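Local coordinates for G-protein alpha subunit Galpha7 (Naegleria fowleri, PDB 6NE6) that probably binds and hydrolyses GTP as the alpha subunit of a heterotrimeric G protein, relaying signals from membrane receptors, at residues 54-58 / 83-87; 27-31 / 150-156; 122-126 / 210-215. All coordinates share one frame; numbering follows the deposited sequence. Where two conformers were deposited one is given.

Contact 1. Residues 54-58 / 83-87; sequences LRNMM and IEGLE. With EDO (1,2-ethanediol), chain J.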
ATOM      1  N   LEU A  54      17.266  -3.226   0.785  1.00 12.54           N
ATOM      2  CA  LEU A  54      18.109  -4.286   0.249  1.00 14.37           C
ATOM      3  C   LEU A  54      17.338  -5.156  -0.731  1.00 14.53           C
ATOM      4  O   LEU A  54      17.854  -5.508  -1.800  1.00 14.49           O
ATOM      5  CB  LEU A  54      18.663  -5.126   1.397  1.00 14.49           C
ATOM      6  CG  LEU A  54      19.544  -6.315   1.040  1.00 18.17           C
ATOM      7  CD1 LEU A  54      20.777  -5.807   0.324  1.00 19.16           C
ATOM      8  CD2 LEU A  54      19.944  -7.054   2.305  1.00 24.02           C
ATOM      9  N   ARG A  55      16.092  -5.503  -0.392  1.00 14.40           N
ATOM     10  CA  ARG A  55      15.299  -6.340  -1.286  1.00 12.58           C
ATOM     11  C   ARG A  55      15.007  -5.624  -2.597  1.00 14.28           C
ATOM     12  O   ARG A  55      15.079  -6.231  -3.674  1.00 13.49           O
ATOM     13  CB  ARG A  55      13.990  -6.754  -0.607  1.00 16.05           C
ATOM     14  CG  ARG A  55      12.991  -7.383  -1.579  1.00 28.54           C
ATOM     15  CD  ARG A  55      12.919  -8.892  -1.445  1.00 45.26           C
ATOM     16  NE  ARG A  55      12.434  -9.298  -0.128  1.00 56.68           N
ATOM     17  CZ  ARG A  55      11.150  -9.347   0.218  1.00 63.41           C
ATOM     18  NH1 ARG A  55      10.209  -9.008  -0.655  1.00 66.20           N
ATOM     19  NH2 ARG A  55      10.808  -9.731   1.441  1.00 63.84           N
ATOM     20  N   ASN A  56      14.656  -4.338  -2.529  1.00 12.61           N
ATOM     21  CA  ASN A  56      14.369  -3.595  -3.752  1.00 12.69           C
ATOM     22  C   ASN A  56      15.582  -3.576  -4.673  1.00 11.93           C
ATOM     23  O   ASN A  56      15.446  -3.765  -5.883  1.00 12.44           O
ATOM     24  CB  ASN A  56      13.957  -2.168  -3.417  1.00 12.40           C
ATOM     25  CG  ASN A  56      12.584  -2.083  -2.842  1.00 22.75           C
ATOM     26  OD1 ASN A  56      11.695  -2.850  -3.217  1.00 21.32           O
ATOM     27  ND2 ASN A  56      12.377  -1.106  -1.963  1.00 15.81           N
ATOM     28  N   MET A  57      16.777  -3.341  -4.115  1.00 11.78           N
ATOM     29  CA  MET A  57      17.972  -3.348  -4.959  1.00 12.46           C
ATOM     30  C   MET A  57      18.233  -4.738  -5.523  1.00 11.99           C
ATOM     31  O   MET A  57      18.644  -4.870  -6.675  1.00 12.87           O
ATOM     32  CB  MET A  57      19.195  -2.843  -4.193  1.00 12.79           C
ATOM     33  CG  MET A  57      20.429  -2.647  -5.098  1.00 13.92           C
ATOM     34  SD  MET A  57      20.128  -1.655  -6.595  1.00 14.82           S
ATOM     35  CE  MET A  57      20.121   0.015  -5.937  1.00 16.14           C
ATOM     36  N   MET A  58      17.969  -5.791  -4.735  1.00 14.34           N
ATOM     37  CA  MET A  58      18.133  -7.151  -5.236  0.56 15.96           C
ATOM     38  C   MET A  58      17.229  -7.407  -6.432  1.00 14.06           C
ATOM     39  O   MET A  58      17.655  -8.009  -7.429  1.00 14.53           O
ATOM     40  CB  MET A  58      17.829  -8.156  -4.129  0.56 12.70           C
ATOM     41  CG  MET A  58      17.755  -9.579  -4.607  0.56 20.24           C
ATOM     42  SD  MET A  58      19.353 -10.101  -5.224  0.56 22.21           S
ATOM     43  CE  MET A  58      19.201 -11.877  -5.030  0.56 23.23           C
ATOM     44  N   ILE A  83      25.518  -7.497  -2.975  1.00 18.17           N
ATOM     45  CA  ILE A  83      24.169  -7.227  -2.496  0.68 16.69           C
ATOM     46  C   ILE A  83      23.281  -8.451  -2.675  1.00 21.81           C
ATOM     47  O   ILE A  83      22.489  -8.787  -1.782  1.00 22.26           O
ATOM     48  CB  ILE A  83      23.602  -5.976  -3.195  0.68 17.79           C
ATOM     49  CG1 ILE A  83      24.231  -4.719  -2.572  0.68 16.90           C
ATOM     50  CG2 ILE A  83      22.080  -5.964  -3.117  0.68 17.20           C
ATOM     51  CD1 ILE A  83      24.363  -3.511  -3.507  0.68 15.66           C
ATOM     52  N   GLU A  84      23.399  -9.140  -3.816  1.00 19.91           N
ATOM     53  CA  GLU A  84      22.671 -10.388  -4.031  1.00 27.32           C
ATOM     54  C   GLU A  84      22.917 -11.378  -2.903  1.00 26.63           C
ATOM     55  O   GLU A  84      21.976 -11.986  -2.374  1.00 27.61           O
ATOM     56  CB  GLU A  84      23.092 -11.023  -5.353  1.00 30.37           C
ATOM     57  CG  GLU A  84      22.555 -10.368  -6.595  1.00 38.21           C
ATOM     58  CD  GLU A  84      22.781 -11.239  -7.812  1.00 40.87           C
ATOM     59  OE1 GLU A  84      23.945 -11.609  -8.066  1.00 48.75           O
ATOM     60  OE2 GLU A  84      21.796 -11.584  -8.490  1.00 44.07           O
ATOM     61  N   GLY A  85      24.188 -11.582  -2.551  1.00 22.17           N
ATOM     62  CA  GLY A  85      24.513 -12.514  -1.484  1.00 30.22           C
ATOM     63  C   GLY A  85      23.914 -12.105  -0.153  1.00 29.19           C
ATOM     64  O   GLY A  85      23.422 -12.946   0.604  1.00 28.46           O
ATOM     65  N   LEU A  86      23.953 -10.810   0.156  1.00 22.40           N
ATOM     66  CA  LEU A  86      23.421 -10.351   1.436  1.00 18.94           C
ATOM     67  C   LEU A  86      21.906 -10.468   1.479  1.00 23.43           C
ATOM     68  O   LEU A  86      21.338 -10.850   2.512  1.00 21.47           O
ATOM     69  CB  LEU A  86      23.852  -8.912   1.710  1.00 22.97           C
ATOM     70  CG  LEU A  86      25.327  -8.713   2.041  1.00 30.74           C
ATOM     71  CD1 LEU A  86      25.630  -7.233   2.185  1.00 35.89           C
ATOM     72  CD2 LEU A  86      25.697  -9.466   3.317  1.00 31.15           C
ATOM     73  N   GLU A  87      21.226 -10.135   0.381  1.00 20.91           N
ATOM     74  CA  GLU A  87      19.774 -10.281   0.363  0.55 20.51           C
ATOM     75  C   GLU A  87      19.369 -11.741   0.511  1.00 24.24           C
ATOM     76  O   GLU A  87      18.420 -12.058   1.238  1.00 27.20           O
ATOM     77  CB  GLU A  87      19.179  -9.687  -0.916  0.55 21.93           C
ATOM     78  CG  GLU A  87      17.693 -10.021  -1.114  0.55 24.10           C
ATOM     79  CD  GLU A  87      16.789  -9.463  -0.021  0.55 24.75           C
ATOM     80  OE1 GLU A  87      17.225  -8.570   0.733  0.55 22.49           O
ATOM     81  OE2 GLU A  87      15.630  -9.926   0.087  0.55 26.02           O
TER
HETATM   82  C1  EDO J 409      25.163  -9.513 -10.167  1.00 50.04           C
HETATM   83  O1  EDO J 409      25.440 -10.906  -9.969  1.00 49.47           O
HETATM   84  C2  EDO J 409      26.000  -8.991 -11.328  1.00 53.41           C
HETATM   85  O2  EDO J 409      26.035  -9.966 -12.377  1.00 60.17           O
HETATM   86  O   HOH W   1      13.653 -10.337   2.328  1.00 57.03           O

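Contact 2. Residues 27-31 / 150-156; sequences KQMRL and EEDVVRA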
ATOM      1  N   LYS A  27      -2.044   4.092   8.897  1.00 14.92           N
ATOM      2  CA  LYS A  27      -0.939   4.842   9.486  1.00 15.68           C
ATOM      3  C   LYS A  27      -1.164   6.342   9.372  1.00 16.32           C
ATOM      4  O   LYS A  27      -0.811   7.100  10.289  1.00 15.12           O
ATOM      5  CB  LYS A  27       0.382   4.421   8.841  1.00 14.38           C
ATOM      6  CG  LYS A  27       0.849   3.046   9.295  1.00 13.73           C
ATOM      7  CD  LYS A  27       2.172   2.652   8.626  1.00 16.66           C
ATOM      8  CE  LYS A  27       2.004   2.425   7.117  1.00 20.48           C
ATOM      9  NZ  LYS A  27       3.167   1.666   6.554  1.00 20.23           N
ATOM     10  N   GLN A  28      -1.758   6.795   8.267  1.00 11.48           N
ATOM     11  CA  GLN A  28      -2.087   8.212   8.155  1.00 14.49           C
ATOM     12  C   GLN A  28      -3.138   8.610   9.178  1.00 13.35           C
ATOM     13  O   GLN A  28      -3.073   9.709   9.748  1.00 15.09           O
ATOM     14  CB  GLN A  28      -2.571   8.540   6.746  1.00 16.93           C
ATOM     15  CG  GLN A  28      -1.496   8.418   5.694  1.00 18.26           C
ATOM     16  CD  GLN A  28      -0.534   9.602   5.656  1.00 17.40           C
ATOM     17  OE1 GLN A  28      -0.042  10.071   6.693  1.00 20.13           O
ATOM     18  NE2 GLN A  28      -0.255  10.088   4.452  1.00 15.45           N
ATOM     19  N   MET A  29      -4.114   7.728   9.426  1.00 11.51           N
ATOM     20  CA  MET A  29      -5.126   8.018  10.438  1.00 12.60           C
ATOM     21  C   MET A  29      -4.493   8.151  11.817  1.00 11.26           C
ATOM     22  O   MET A  29      -4.880   9.026  12.604  1.00 14.44           O
ATOM     23  CB  MET A  29      -6.204   6.929  10.445  1.00 15.33           C
ATOM     24  CG  MET A  29      -7.290   7.118   9.380  1.00 25.24           C
ATOM     25  SD  MET A  29      -8.387   8.503   9.734  1.00 27.11           S
ATOM     26  CE  MET A  29      -9.486   7.758  10.940  1.00 25.14           C
ATOM     27  N   ARG A  30      -3.514   7.295  12.128  1.00 12.25           N
ATOM     28  CA  ARG A  30      -2.762   7.458  13.373  1.00 14.84           C
ATOM     29  C   ARG A  30      -2.173   8.859  13.470  1.00 16.12           C
ATOM     30  O   ARG A  30      -2.233   9.500  14.532  1.00 14.79           O
ATOM     31  CB  ARG A  30      -1.647   6.409  13.475  1.00 10.70           C
ATOM     32  CG  ARG A  30      -2.136   5.001  13.800  1.00  9.83           C
ATOM     33  CD  ARG A  30      -0.965   4.067  14.159  1.00 14.87           C
ATOM     34  NE  ARG A  30      -0.119   4.635  15.213  1.00 14.32           N
ATOM     35  CZ  ARG A  30       0.992   4.061  15.678  1.00 15.50           C
ATOM     36  NH1 ARG A  30       1.397   2.884  15.208  1.00 17.21           N
ATOM     37  NH2 ARG A  30       1.701   4.664  16.617  1.00 15.34           N
ATOM     38  N   LEU A  31      -1.580   9.349  12.374  1.00 13.02           N
ATOM     39  CA  LEU A  31      -0.951  10.663  12.408  1.00 14.99           C
ATOM     40  C   LEU A  31      -1.996  11.764  12.520  1.00 16.29           C
ATOM     41  O   LEU A  31      -1.810  12.722  13.282  1.00 19.24           O
ATOM     42  CB  LEU A  31      -0.074  10.864  11.166  1.00 16.79           C
ATOM     43  CG  LEU A  31       1.078   9.858  11.050  1.00 14.10           C
ATOM     44  CD1 LEU A  31       1.915  10.093   9.791  1.00 14.17           C
ATOM     45  CD2 LEU A  31       1.965   9.921  12.295  1.00 18.94           C
ATOM     46  N   GLU A 150       8.814   9.898  10.360  1.00 19.05           N
ATOM     47  CA  GLU A 150       7.390   9.665  10.183  1.00 21.48           C
ATOM     48  C   GLU A 150       7.079   9.182   8.771  1.00 16.95           C
ATOM     49  O   GLU A 150       6.404   8.165   8.582  1.00 16.82           O
ATOM     50  CB  GLU A 150       6.665  10.970  10.497  1.00 25.75           C
ATOM     51  CG  GLU A 150       5.222  10.856  10.810  1.00 32.30           C
ATOM     52  CD  GLU A 150       4.703  12.166  11.360  1.00 27.42           C
ATOM     53  OE1 GLU A 150       4.410  13.070  10.549  1.00 25.40           O
ATOM     54  OE2 GLU A 150       4.644  12.310  12.601  1.00 28.78           O
ATOM     55  N   GLU A 151       7.587   9.895   7.758  1.00 19.16           N
ATOM     56  CA  GLU A 151       7.292   9.514   6.380  1.00 16.91           C
ATOM     57  C   GLU A 151       7.926   8.169   6.027  1.00 16.56           C
ATOM     58  O   GLU A 151       7.326   7.364   5.301  1.00 15.22           O
ATOM     59  CB  GLU A 151       7.765  10.608   5.418  1.00 17.34           C
ATOM     60  CG  GLU A 151       7.459  10.292   3.959  1.00 19.90           C
ATOM     61  CD  GLU A 151       7.788  11.435   3.022  1.00 26.75           C
ATOM     62  OE1 GLU A 151       8.400  12.419   3.484  1.00 29.54           O
ATOM     63  OE2 GLU A 151       7.433  11.342   1.824  1.00 28.31           O
ATOM     64  N   ASP A 152       9.124   7.895   6.551  1.00 13.93           N
ATOM     65  CA  ASP A 152       9.735   6.577   6.353  1.00 13.77           C
ATOM     66  C   ASP A 152       8.802   5.455   6.786  1.00 17.36           C
ATOM     67  O   ASP A 152       8.691   4.429   6.105  1.00 15.22           O
ATOM     68  CB  ASP A 152      11.037   6.448   7.142  1.00 14.32           C
ATOM     69  CG  ASP A 152      12.158   7.325   6.609  1.00 17.12           C
ATOM     70  OD1 ASP A 152      12.039   7.965   5.526  1.00 16.92           O
ATOM     71  OD2 ASP A 152      13.186   7.366   7.313  1.00 17.02           O
ATOM     72  N   VAL A 153       8.129   5.632   7.928  1.00 13.56           N
ATOM     73  CA  VAL A 153       7.281   4.575   8.475  1.00 14.09           C
ATOM     74  C   VAL A 153       6.002   4.431   7.653  1.00 13.50           C
ATOM     75  O   VAL A 153       5.563   3.315   7.351  1.00 14.53           O
ATOM     76  CB  VAL A 153       6.969   4.846   9.957  1.00 14.76           C
ATOM     77  CG1 VAL A 153       5.947   3.810  10.484  1.00 14.58           C
ATOM     78  CG2 VAL A 153       8.248   4.810  10.804  1.00 16.07           C
ATOM     79  N   VAL A 154       5.388   5.551   7.288  1.00 14.51           N
ATOM     80  CA  VAL A 154       4.174   5.528   6.472  1.00 14.15           C
ATOM     81  C   VAL A 154       4.427   4.789   5.165  1.00 16.13           C
ATOM     82  O   VAL A 154       3.570   4.048   4.677  1.00 19.19           O
ATOM     83  CB  VAL A 154       3.686   6.965   6.223  1.00 13.49           C
ATOM     84  CG1 VAL A 154       2.536   7.007   5.206  1.00 18.15           C
ATOM     85  CG2 VAL A 154       3.256   7.614   7.538  1.00 16.95           C
ATOM     86  N   ARG A 155       5.613   4.960   4.594  1.00 16.38           N
ATOM     87  CA  ARG A 155       5.925   4.353   3.305  1.00 18.64           C
ATOM     88  C   ARG A 155       6.386   2.901   3.401  1.00 20.01           C
ATOM     89  O   ARG A 155       6.533   2.252   2.362  1.00 22.08           O
ATOM     90  CB  ARG A 155       6.993   5.189   2.603  1.00 18.62           C
ATOM     91  CG  ARG A 155       6.458   6.499   2.063  1.00 20.92           C
ATOM     92  CD  ARG A 155       7.493   7.160   1.204  1.00 23.09           C
ATOM     93  NE  ARG A 155       7.062   8.443   0.660  1.00 22.83           N
ATOM     94  CZ  ARG A 155       6.616   8.622  -0.580  1.00 27.66           C
ATOM     95  NH1 ARG A 155       6.530   7.595  -1.417  1.00 28.34           N
ATOM     96  NH2 ARG A 155       6.277   9.834  -0.989  1.00 31.98           N
ATOM     97  N   ALA A 156       6.614   2.378   4.600  1.00 14.18           N
ATOM     98  CA  ALA A 156       7.104   1.016   4.769  1.00 14.76           C
ATOM     99  C   ALA A 156       5.926   0.055   4.840  1.00 23.97           C
ATOM    100  O   ALA A 156       5.103   0.144   5.756  1.00 28.40           O
ATOM    101  CB  ALA A 156       7.940   0.901   6.037  1.00 19.56           C
TER

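Contact 3. Residues 122-126 / 210-215; sequences RNEFQ and DQKCYE. With EDO (1,2-ethanediol), chain D.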
ATOM      1  N   ARG A 122       9.789  -0.726 -13.931  1.00 15.99           N
ATOM      2  CA  ARG A 122       9.550  -1.318 -12.617  1.00 14.81           C
ATOM      3  C   ARG A 122       8.184  -1.985 -12.501  1.00 20.01           C
ATOM      4  O   ARG A 122       8.022  -2.889 -11.673  1.00 18.10           O
ATOM      5  CB  ARG A 122       9.703  -0.260 -11.530  1.00 17.61           C
ATOM      6  CG  ARG A 122       8.828   0.941 -11.691  1.00 20.30           C
ATOM      7  CD  ARG A 122       9.271   1.983 -10.677  1.00 29.77           C
ATOM      8  NE  ARG A 122       8.598   3.266 -10.827  1.00 31.13           N
ATOM      9  CZ  ARG A 122       9.048   4.267 -11.577  1.00 43.60           C
ATOM     10  NH1 ARG A 122      10.174   4.137 -12.266  1.00 35.92           N
ATOM     11  NH2 ARG A 122       8.364   5.403 -11.644  1.00 47.58           N
ATOM     12  N   ASN A 123       7.192  -1.554 -13.293  1.00 17.86           N
ATOM     13  CA  ASN A 123       5.888  -2.219 -13.258  1.00 14.85           C
ATOM     14  C   ASN A 123       5.978  -3.690 -13.637  1.00 18.37           C
ATOM     15  O   ASN A 123       5.079  -4.469 -13.288  1.00 19.46           O
ATOM     16  CB  ASN A 123       4.896  -1.530 -14.193  1.00 14.78           C
ATOM     17  CG  ASN A 123       5.312  -1.615 -15.641  1.00 20.18           C
ATOM     18  OD1 ASN A 123       6.306  -1.007 -16.043  1.00 20.09           O
ATOM     19  ND2 ASN A 123       4.563  -2.369 -16.440  1.00 17.22           N
ATOM     20  N   GLU A 124       7.032  -4.078 -14.356  1.00 17.30           N
ATOM     21  CA  GLU A 124       7.220  -5.451 -14.799  1.00 19.37           C
ATOM     22  C   GLU A 124       7.804  -6.340 -13.715  1.00 19.74           C
ATOM     23  O   GLU A 124       7.812  -7.564 -13.892  1.00 21.14           O
ATOM     24  CB  GLU A 124       8.122  -5.474 -16.037  1.00 15.47           C
ATOM     25  CG  GLU A 124       7.555  -4.689 -17.225  1.00 19.04           C
ATOM     26  CD  GLU A 124       8.454  -4.759 -18.456  1.00 27.36           C
ATOM     27  OE1 GLU A 124       9.031  -5.836 -18.714  1.00 31.13           O
ATOM     28  OE2 GLU A 124       8.591  -3.734 -19.163  1.00 27.67           O
ATOM     29  N   PHE A 125       8.257  -5.756 -12.603  1.00 18.01           N
ATOM     30  CA  PHE A 125       8.997  -6.455 -11.562  1.00 17.09           C
ATOM     31  C   PHE A 125       8.362  -6.196 -10.201  1.00 21.89           C
ATOM     32  O   PHE A 125       7.485  -5.339 -10.039  1.00 24.26           O
ATOM     33  CB  PHE A 125      10.473  -6.033 -11.572  1.00 16.66           C
ATOM     34  CG  PHE A 125      11.106  -6.158 -12.921  1.00 15.89           C
ATOM     35  CD1 PHE A 125      11.397  -7.412 -13.445  1.00 18.33           C
ATOM     36  CD2 PHE A 125      11.396  -5.031 -13.679  1.00 16.98           C
ATOM     37  CE1 PHE A 125      11.967  -7.547 -14.694  1.00 18.19           C
ATOM     38  CE2 PHE A 125      11.969  -5.163 -14.942  1.00 18.46           C
ATOM     39  CZ  PHE A 125      12.252  -6.422 -15.446  1.00 20.69           C
ATOM     40  N   GLN A 126       8.817  -6.955  -9.207  1.00 15.75           N
ATOM     41  CA  GLN A 126       8.213  -6.926  -7.878  1.00 17.79           C
ATOM     42  C   GLN A 126       9.002  -5.972  -6.979  1.00 20.26           C
ATOM     43  O   GLN A 126       9.725  -6.359  -6.065  1.00 22.20           O
ATOM     44  CB  GLN A 126       8.131  -8.341  -7.307  1.00 22.02           C
ATOM     45  CG  GLN A 126       7.309  -9.307  -8.175  1.00 14.65           C
ATOM     46  CD  GLN A 126       5.856  -8.867  -8.345  1.00 20.53           C
ATOM     47  OE1 GLN A 126       5.192  -8.457  -7.384  1.00 23.98           O
ATOM     48  NE2 GLN A 126       5.365  -8.930  -9.578  1.00 22.93           N
ATOM     49  N   ASP A 210      -0.884  -2.163 -14.489  1.00 14.63           N
ATOM     50  CA  ASP A 210       0.186  -2.633 -15.368  1.00 16.27           C
ATOM     51  C   ASP A 210       1.166  -3.540 -14.631  1.00 15.07           C
ATOM     52  O   ASP A 210       2.308  -3.699 -15.068  1.00 16.65           O
ATOM     53  CB  ASP A 210       0.909  -1.456 -16.039  1.00 19.01           C
ATOM     54  CG  ASP A 210       1.610  -0.533 -15.041  1.00 17.46           C
ATOM     55  OD1 ASP A 210       1.542  -0.792 -13.826  1.00 19.10           O
ATOM     56  OD2 ASP A 210       2.239   0.463 -15.468  1.00 20.36           O
ATOM     57  N   GLN A 211       0.726  -4.177 -13.542  1.00 14.77           N
ATOM     58  CA  GLN A 211       1.603  -5.018 -12.740  1.00 17.36           C
ATOM     59  C   GLN A 211       1.117  -6.458 -12.714  1.00 15.02           C
ATOM     60  O   GLN A 211      -0.067  -6.734 -12.890  1.00 16.40           O
ATOM     61  CB  GLN A 211       1.693  -4.507 -11.304  1.00 15.17           C
ATOM     62  CG  GLN A 211       2.456  -3.215 -11.166  1.00 15.56           C
ATOM     63  CD  GLN A 211       2.241  -2.597  -9.807  1.00 19.79           C
ATOM     64  OE1 GLN A 211       1.617  -1.555  -9.687  1.00 20.21           O
ATOM     65  NE2 GLN A 211       2.753  -3.252  -8.766  1.00 24.48           N
ATOM     66  N   LYS A 212       2.058  -7.369 -12.452  1.00 15.55           N
ATOM     67  CA  LYS A 212       1.786  -8.792 -12.294  1.00 15.77           C
ATOM     68  C   LYS A 212       1.660  -9.160 -10.815  1.00 16.49           C
ATOM     69  O   LYS A 212       2.309  -8.564  -9.949  1.00 16.26           O
ATOM     70  CB  LYS A 212       2.909  -9.620 -12.927  1.00 22.01           C
ATOM     71  CG  LYS A 212       3.105  -9.374 -14.409  1.00 29.96           C
ATOM     72  CD  LYS A 212       1.841  -9.724 -15.174  1.00 38.00           C
ATOM     73  CE  LYS A 212       2.020  -9.611 -16.687  1.00 31.71           C
ATOM     74  NZ  LYS A 212       0.721  -9.923 -17.363  1.00 25.11           N
ATOM     75  N   CYS A 213       0.862 -10.194 -10.544  1.00 17.45           N
ATOM     76  CA  CYS A 213       0.641 -10.632  -9.169  1.00 16.54           C
ATOM     77  C   CYS A 213       1.921 -11.141  -8.524  1.00 17.45           C
ATOM     78  O   CYS A 213       2.197 -10.846  -7.353  1.00 17.87           O
ATOM     79  CB  CYS A 213      -0.414 -11.736  -9.128  1.00 22.08           C
ATOM     80  SG  CYS A 213      -2.059 -11.117  -9.457  1.00 20.45           S
ATOM     81  N   TYR A 214       2.677 -11.962  -9.251  1.00 17.97           N
ATOM     82  CA  TYR A 214       3.903 -12.563  -8.749  1.00 19.02           C
ATOM     83  C   TYR A 214       4.947 -12.573  -9.850  1.00 19.21           C
ATOM     84  O   TYR A 214       4.624 -12.524 -11.043  1.00 20.26           O
ATOM     85  CB  TYR A 214       3.689 -14.010  -8.288  1.00 19.95           C
ATOM     86  CG  TYR A 214       2.669 -14.168  -7.207  1.00 20.02           C
ATOM     87  CD1 TYR A 214       3.009 -13.974  -5.876  1.00 21.89           C
ATOM     88  CD2 TYR A 214       1.354 -14.519  -7.513  1.00 19.62           C
ATOM     89  CE1 TYR A 214       2.069 -14.114  -4.877  1.00 28.44           C
ATOM     90  CE2 TYR A 214       0.409 -14.668  -6.518  1.00 28.00           C
ATOM     91  CZ  TYR A 214       0.772 -14.466  -5.202  1.00 33.33           C
ATOM     92  OH  TYR A 214      -0.171 -14.607  -4.208  1.00 42.58           O
ATOM     93  N   GLU A 215       6.206 -12.723  -9.442  1.00 20.14           N
ATOM     94  CA  GLU A 215       7.275 -12.755 -10.432  1.00 20.50           C
ATOM     95  C   GLU A 215       7.130 -13.946 -11.377  1.00 21.76           C
ATOM     96  O   GLU A 215       7.411 -13.826 -12.573  1.00 22.60           O
ATOM     97  CB  GLU A 215       8.636 -12.771  -9.738  1.00 24.61           C
ATOM     98  CG  GLU A 215       9.830 -12.858 -10.697  1.00 35.90           C
ATOM     99  CD  GLU A 215       9.968 -11.655 -11.637  1.00 51.06           C
ATOM    100  OE1 GLU A 215       9.314 -10.610 -11.415  1.00 51.59           O
ATOM    101  OE2 GLU A 215      10.753 -11.757 -12.608  1.00 56.47           O
TER
HETATM  102  C1  EDO D 403       5.012  -5.081  -3.792  1.00 34.66           C
HETATM  103  O1  EDO D 403       3.738  -5.689  -4.046  1.00 31.08           O
HETATM  104  C2  EDO D 403       6.106  -5.908  -4.457  1.00 37.11           C
HETATM  105  O2  EDO D 403       5.879  -5.918  -5.872  1.00 36.97           O
HETATM  106  O   HOH W   2       4.733  -6.674 -11.941  1.00 20.52           O
HETATM  107  O   HOH W   3       6.713  -9.513 -12.097  1.00 23.57           O
HETATM  108  O   HOH W   4       4.547  -5.452  -9.223  1.00 26.02           O
HETATM  109  O   HOH W   5      10.713  -9.096  -9.887  1.00 17.78           O
HETATM  110  O   HOH W   6       4.951 -10.568  -5.515  1.00 35.58           O

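Contact 1. Residues 54-58 / 83-87
L54 and M58 meet I83, E84 and E87 where two helices of the inserted helical domain of a G-alpha subunit cross. The segments of helix 39-66 and helix 74-89 run at 128° to each other, their axes 9.3 Å apart. Carbon and sulfur contacts dominate the middle, with the chain of E87 lying between L54 and M58. L54 slides past I83 and E87 in opposite directions, CD1 of L54 lying 3.7 Å from CG2 of I83. M58 has CG opposite the backbone N (chi1 171°) and then bends at chi2. That brings CG of M58 within 3.5 Å of CG of E87 and lays its SD across E84, 3.5 Å from the E84 CG. On the exposed side, R55 NE and E87 OE2 form a salt bridge at 3.3 Å whose hydrogen bond is weak. I83, M58 and E87 are each modelled in two conformers, and the bridge belongs to the one described. The carboxylate plane is turned 63° from the guanidinium, and a water joins the same two atoms. At the opposite end, E84 forms a salt bridge to K65, about two turns beyond M58. Helix 100-109 covers I83 and M57 through I106, while F135 of helix 131-136 packs on M57.

Contact 2. Residues 27-31 / 150-156
K27 meets V153 and V154 of segment 150-156 through its ammonium group, reaching over from helix 22-32. NZ of K27 donates to O of V153 at 3.0 Å and to O of V154 at 3.1 Å. The two bonds differ in quality: NZ lies in the carbonyl plane of V153 but stands 60° out of that of V154. The oxygen of V153 is gripped twice, since it also accepts the backbone N-H of A156. A bend at chi3 (-68°) turns the end of the otherwise extended lysine onto these carbonyls. In G-alpha subunits the helix after the P-loop belongs to the Ras-like domain, and 150-156 leads out of the helical domain towards switch I, so this pairing probably joins the two domains beside the second linker. The apolar contacts lie further along the helix pair, whose segments run at 149°. CD1 of L31 sits 3.6 Å from CG2 of V154 and 3.5 Å from CG of E150, whose extended chain approaches the leucine from the opposite direction. Q28 lays the CD of its amide 4.0 Å from CG1 of V154, while NE2 bonds to the carbonyl of A305. F37 packs against K27, L31 and V153.

Contact 3. Residues 122-126 / 210-215
Q126, N123 and E215 bury the most surface where two loops, 122-126 and 210-215, face each other. Q126 is bent at chi2 (-61°), which folds its amide over the backbone of the other loop. There NE2 of Q126 donates to O of K212 at 3.1 Å; the bond is fairly straight at hydrogen, yet NE2 stands 53° above the carbonyl plane. That oxygen also accepts from R221 NE. Across the amide, OE1 takes a bond from a 1,2-ethanediol and another from a water. N123 places its side chain across that of D210, its amide tilted 26° from the carboxylate and its CB 3.5 Å from OD1. ND2 of N123 gives a nearly linear hydrogen bond to O of D210 at 3.0 Å, with the acceptor in the asparagine amide plane. The D210 carboxylate is in turn held by a salt bridge to K256 and a hydrogen bond to S261. The carbonyl O of N123 receives CA-H of Q211, while a water links it to N of K212. E215 brings CB to within 4.0 Å of CG of Q126, and a water joins its OE1 to the backbone N of Q126. This OE1 also lies near the F125 ring edge. By position after strand 199-205, the 210-215 loop probably corresponds to switch III, and its meeting with helical-domain loop 122-126 is consistent with the switch III–helical-domain contact of G-alpha subunits.

How the contacts relate
From the N terminus, the first segment reached is 27-31 on helix 22-32, which opens contact 2. Helix 39-66 follows, and contact 1 opens at 54-58 and closes at 83-87, entirely inside the long loop that contact 2 will shut. Residues 122-126 then open contact 3 before 150-156 closes contact 2, so these two cross; contact 3 closes last, at 210-215, between strand 199-205 and helix 221-235. Contact 1 joins helices within the helical domain. Contacts 2 and 3, with centres about 24 Å apart on opposite sides of the chain's centre, probably tie that domain to the Ras-like one at two separate places.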